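Local coordinates for putative periplasmic protein (Salmonella enterica subsp. enterica serovar Typhimurium, PDB 4J32) that binds the type VI secretion effector Tae4, a peptidoglycan hydrolase, as its periplasmic immunity protein Tai4, and so probably protects the cell from it, at residues A24-D29 and M80-F85. Residues are numbered along the deposited sequence; the frame is centred on the assembly and turned at random.
Sequences ALVYKD and MKCIDF
K81 NZ is held by two oxygens from outside the contact: N78 OD1, in its own helix 78-86, and the backbone O of L67. These bonds engage the amine, and only the aliphatic part of K81 meets V26. K81 lies alongside V26: both K81 CB and K81 CD come to 4.5 Å from V26 CG1, a loose apolar approach, with the chain extended from CB to NZ.

The main touch is between V26 and C82. Both methyls of V26 straddle the sulfur: C82 SG is 3.7 Å from V26 CG1, and V26 CG2 is equally near it. The sulfur thus faces the fork of the valine rather than one methyl. On the C82 side, SG stands anti to the carbonyl carbon (chi1 -65°), and this carries it out of helix 78-86 toward V26. The two CA atoms, V26 CA and C82 CA, are 7.9 Å apart.

C82 SG is also bonded to C22 SG. C22 lies one helical turn before V26, so the disulfide and the valine contact join the same two helices, 10-26 and 78-86. V26 CG2 has a second neighbour. It sits 4.0 Å above one face of the Y27 ring, offset toward the rim. Y27 OH in turn hydrogen-bonds T79 OG1, which ties the tyrosine back to helix 78-86. V26 also touches S65 of helix 51-65.

Helix 10-26 ends here, and D29 OD2 caps V32 N at the start of helix 30-46. Y27 also meets Y27 of the second subunit, ring planes at about 75°. No hydrogen bond crosses between the two segments. Their adhesion is apolar, with a covalent crosslink alongside that limits how far the helices can part.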
ATOM      1  N   ALA B  24      -5.662  -3.162  -3.089  1.00 18.91           N
ATOM      2  CA  ALA B  24      -6.206  -4.312  -3.812  1.00 20.22           C
ATOM      3  C   ALA B  24      -6.850  -3.919  -5.137  1.00 21.16           C
ATOM      4  O   ALA B  24      -6.883  -4.716  -6.071  1.00 23.21           O
ATOM      5  CB  ALA B  24      -7.235  -5.055  -2.952  1.00 20.08           C
ATOM      6  N   LEU B  25      -7.416  -2.711  -5.200  1.00 20.00           N
ATOM      7  CA  LEU B  25      -7.978  -2.226  -6.457  1.00 20.87           C
ATOM      8  C   LEU B  25      -6.946  -1.787  -7.497  1.00 21.60           C
ATOM      9  O   LEU B  25      -7.120  -2.058  -8.691  1.00 22.22           O
ATOM     10  CB  LEU B  25      -8.935  -1.046  -6.219  1.00 20.69           C
ATOM     11  CG  LEU B  25     -10.188  -1.289  -5.372  1.00 21.21           C
ATOM     12  CD1 LEU B  25     -10.986   0.023  -5.233  1.00 21.81           C
ATOM     13  CD2 LEU B  25     -11.040  -2.394  -5.971  1.00 23.74           C
ATOM     14  N   VAL B  26      -5.922  -1.063  -7.072  1.00 19.80           N
ATOM     15  CA  VAL B  26      -5.046  -0.372  -8.025  1.00 21.75           C
ATOM     16  C   VAL B  26      -3.933  -1.231  -8.636  1.00 22.98           C
ATOM     17  O   VAL B  26      -3.478  -0.950  -9.736  1.00 24.76           O
ATOM     18  CB  VAL B  26      -4.447   0.959  -7.470  1.00 21.16           C
ATOM     19  CG1 VAL B  26      -5.586   1.953  -7.047  1.00 21.96           C
ATOM     20  CG2 VAL B  26      -3.490   0.707  -6.311  1.00 19.14           C
ATOM     21  N   TYR B  27      -3.506  -2.260  -7.923  1.00 23.31           N
ATOM     22  CA  TYR B  27      -2.365  -3.064  -8.365  1.00 25.21           C
ATOM     23  C   TYR B  27      -2.838  -4.211  -9.255  1.00 27.36           C
ATOM     24  O   TYR B  27      -3.903  -4.771  -9.004  1.00 29.29           O
ATOM     25  CB  TYR B  27      -1.655  -3.633  -7.140  1.00 24.23           C
ATOM     26  CG  TYR B  27      -0.909  -2.623  -6.277  1.00 23.32           C
ATOM     27  CD1 TYR B  27      -0.164  -1.566  -6.843  1.00 21.42           C
ATOM     28  CD2 TYR B  27      -0.919  -2.762  -4.897  1.00 21.00           C
ATOM     29  CE1 TYR B  27       0.547  -0.672  -6.020  1.00 21.22           C
ATOM     30  CE2 TYR B  27      -0.208  -1.899  -4.069  1.00 22.31           C
ATOM     31  CZ  TYR B  27       0.509  -0.846  -4.628  1.00 21.97           C
ATOM     32  OH  TYR B  27       1.193  -0.034  -3.747  1.00 20.53           O
ATOM     33  N   LYS B  28      -2.051  -4.555 -10.266  1.00 28.80           N
ATOM     34  CA  LYS B  28      -2.450  -5.571 -11.247  1.00 30.88           C
ATOM     35  C   LYS B  28      -2.084  -6.997 -10.798  1.00 30.71           C
ATOM     36  O   LYS B  28      -2.874  -7.953 -10.957  1.00 31.07           O
ATOM     37  CB  LYS B  28      -1.862  -5.244 -12.628  1.00 32.68           C
ATOM     38  CG  LYS B  28      -2.505  -6.069 -13.748  1.00 35.35           C
ATOM     39  CD  LYS B  28      -1.834  -5.954 -15.108  1.00 38.00           C
ATOM     40  CE  LYS B  28      -2.597  -6.831 -16.119  1.00 41.77           C
ATOM     41  NZ  LYS B  28      -1.882  -7.069 -17.407  1.00 46.52           N
ATOM     42  N   ASP B  29      -0.898  -7.132 -10.218  1.00 28.99           N
ATOM     43  CA  ASP B  29      -0.316  -8.447  -9.915  1.00 29.10           C
ATOM     44  C   ASP B  29      -1.211  -9.229  -8.968  1.00 28.15           C
ATOM     45  O   ASP B  29      -1.626  -8.703  -7.932  1.00 25.84           O
ATOM     46  CB  ASP B  29       1.083  -8.274  -9.313  1.00 28.48           C
ATOM     47  CG  ASP B  29       1.689  -9.584  -8.866  1.00 29.67           C
ATOM     48  OD1 ASP B  29       2.110 -10.380  -9.722  1.00 31.56           O
ATOM     49  OD2 ASP B  29       1.736  -9.821  -7.644  1.00 29.18           O
ATOM     50  N   MET B  80       0.109   6.048  -5.128  1.00 16.65           N
ATOM     51  CA  MET B  80      -0.254   7.429  -4.791  1.00 17.41           C
ATOM     52  C   MET B  80      -1.763   7.680  -4.760  1.00 17.00           C
ATOM     53  O   MET B  80      -2.262   8.524  -3.972  1.00 16.92           O
ATOM     54  CB  MET B  80       0.389   8.383  -5.796  1.00 17.34           C
ATOM     55  CG  MET B  80       0.288   9.816  -5.377  1.00 19.27           C
ATOM     56  SD  MET B  80       1.161  10.922  -6.520  1.00 20.42           S
ATOM     57  CE  MET B  80       2.851  10.702  -5.943  1.00 21.33           C
ATOM     58  N   LYS B  81      -2.495   7.015  -5.653  1.00 17.86           N
ATOM     59  CA  LYS B  81      -3.961   7.154  -5.682  1.00 17.93           C
ATOM     60  C   LYS B  81      -4.533   6.759  -4.305  1.00 17.87           C
ATOM     61  O   LYS B  81      -5.423   7.444  -3.771  1.00 18.09           O
ATOM     62  CB  LYS B  81      -4.562   6.297  -6.810  1.00 18.06           C
ATOM     63  CG  LYS B  81      -4.047   6.703  -8.193  1.00 18.29           C
ATOM     64  CD  LYS B  81      -4.411   5.701  -9.278  1.00 20.95           C
ATOM     65  CE  LYS B  81      -3.591   6.013 -10.537  1.00 22.48           C
ATOM     66  NZ  LYS B  81      -3.940   5.035 -11.638  1.00 24.99           N
ATOM     67  N   CYS B  82      -3.988   5.687  -3.723  1.00 17.32           N
ATOM     68  CA  CYS B  82      -4.502   5.182  -2.441  1.00 17.84           C
ATOM     69  C   CYS B  82      -4.041   6.037  -1.267  1.00 17.88           C
ATOM     70  O   CYS B  82      -4.771   6.200  -0.280  1.00 17.42           O
ATOM     71  CB  CYS B  82      -4.109   3.726  -2.253  1.00 16.78           C
ATOM     72  SG  CYS B  82      -4.891   2.694  -3.468  1.00 20.63           S
ATOM     73  N   ILE B  83      -2.848   6.619  -1.384  1.00 16.80           N
ATOM     74  CA  ILE B  83      -2.380   7.526  -0.326  1.00 17.15           C
ATOM     75  C   ILE B  83      -3.245   8.809  -0.338  1.00 17.69           C
ATOM     76  O   ILE B  83      -3.668   9.292   0.715  1.00 17.36           O
ATOM     77  CB  ILE B  83      -0.851   7.815  -0.438  1.00 17.30           C
ATOM     78  CG1 ILE B  83      -0.070   6.535  -0.041  1.00 18.55           C
ATOM     79  CG2 ILE B  83      -0.446   8.996   0.488  1.00 18.84           C
ATOM     80  CD1 ILE B  83       1.385   6.544  -0.322  1.00 22.14           C
ATOM     81  N   ASP B  84      -3.543   9.320  -1.526  1.00 17.33           N
ATOM     82  CA  ASP B  84      -4.436  10.480  -1.609  1.00 17.92           C
ATOM     83  C   ASP B  84      -5.822  10.091  -1.064  1.00 17.83           C
ATOM     84  O   ASP B  84      -6.481  10.879  -0.355  1.00 19.45           O
ATOM     85  CB  ASP B  84      -4.546  10.983  -3.056  1.00 18.10           C
ATOM     86  CG  ASP B  84      -3.295  11.747  -3.518  1.00 18.74           C
ATOM     87  OD1 ASP B  84      -2.412  12.070  -2.670  1.00 19.05           O
ATOM     88  OD2 ASP B  84      -3.231  12.079  -4.729  1.00 19.78           O
ATOM     89  N   PHE B  85      -6.279   8.908  -1.443  1.00 17.15           N
ATOM     90  CA  PHE B  85      -7.607   8.424  -1.005  1.00 17.97           C
ATOM     91  C   PHE B  85      -7.738   8.436   0.517  1.00 17.60           C
ATOM     92  O   PHE B  85      -8.755   8.884   1.042  1.00 18.66           O
ATOM     93  CB  PHE B  85      -7.837   7.007  -1.534  1.00 18.02           C
ATOM     94  CG  PHE B  85      -9.022   6.279  -0.903  1.00 17.19           C
ATOM     95  CD1 PHE B  85     -10.285   6.877  -0.842  1.00 18.46           C
ATOM     96  CD2 PHE B  85      -8.868   4.965  -0.422  1.00 18.32           C
ATOM     97  CE1 PHE B  85     -11.398   6.182  -0.265  1.00 18.51           C
ATOM     98  CE2 PHE B  85      -9.971   4.260   0.134  1.00 17.81           C
ATOM     99  CZ  PHE B  85     -11.219   4.876   0.216  1.00 16.30           C
TER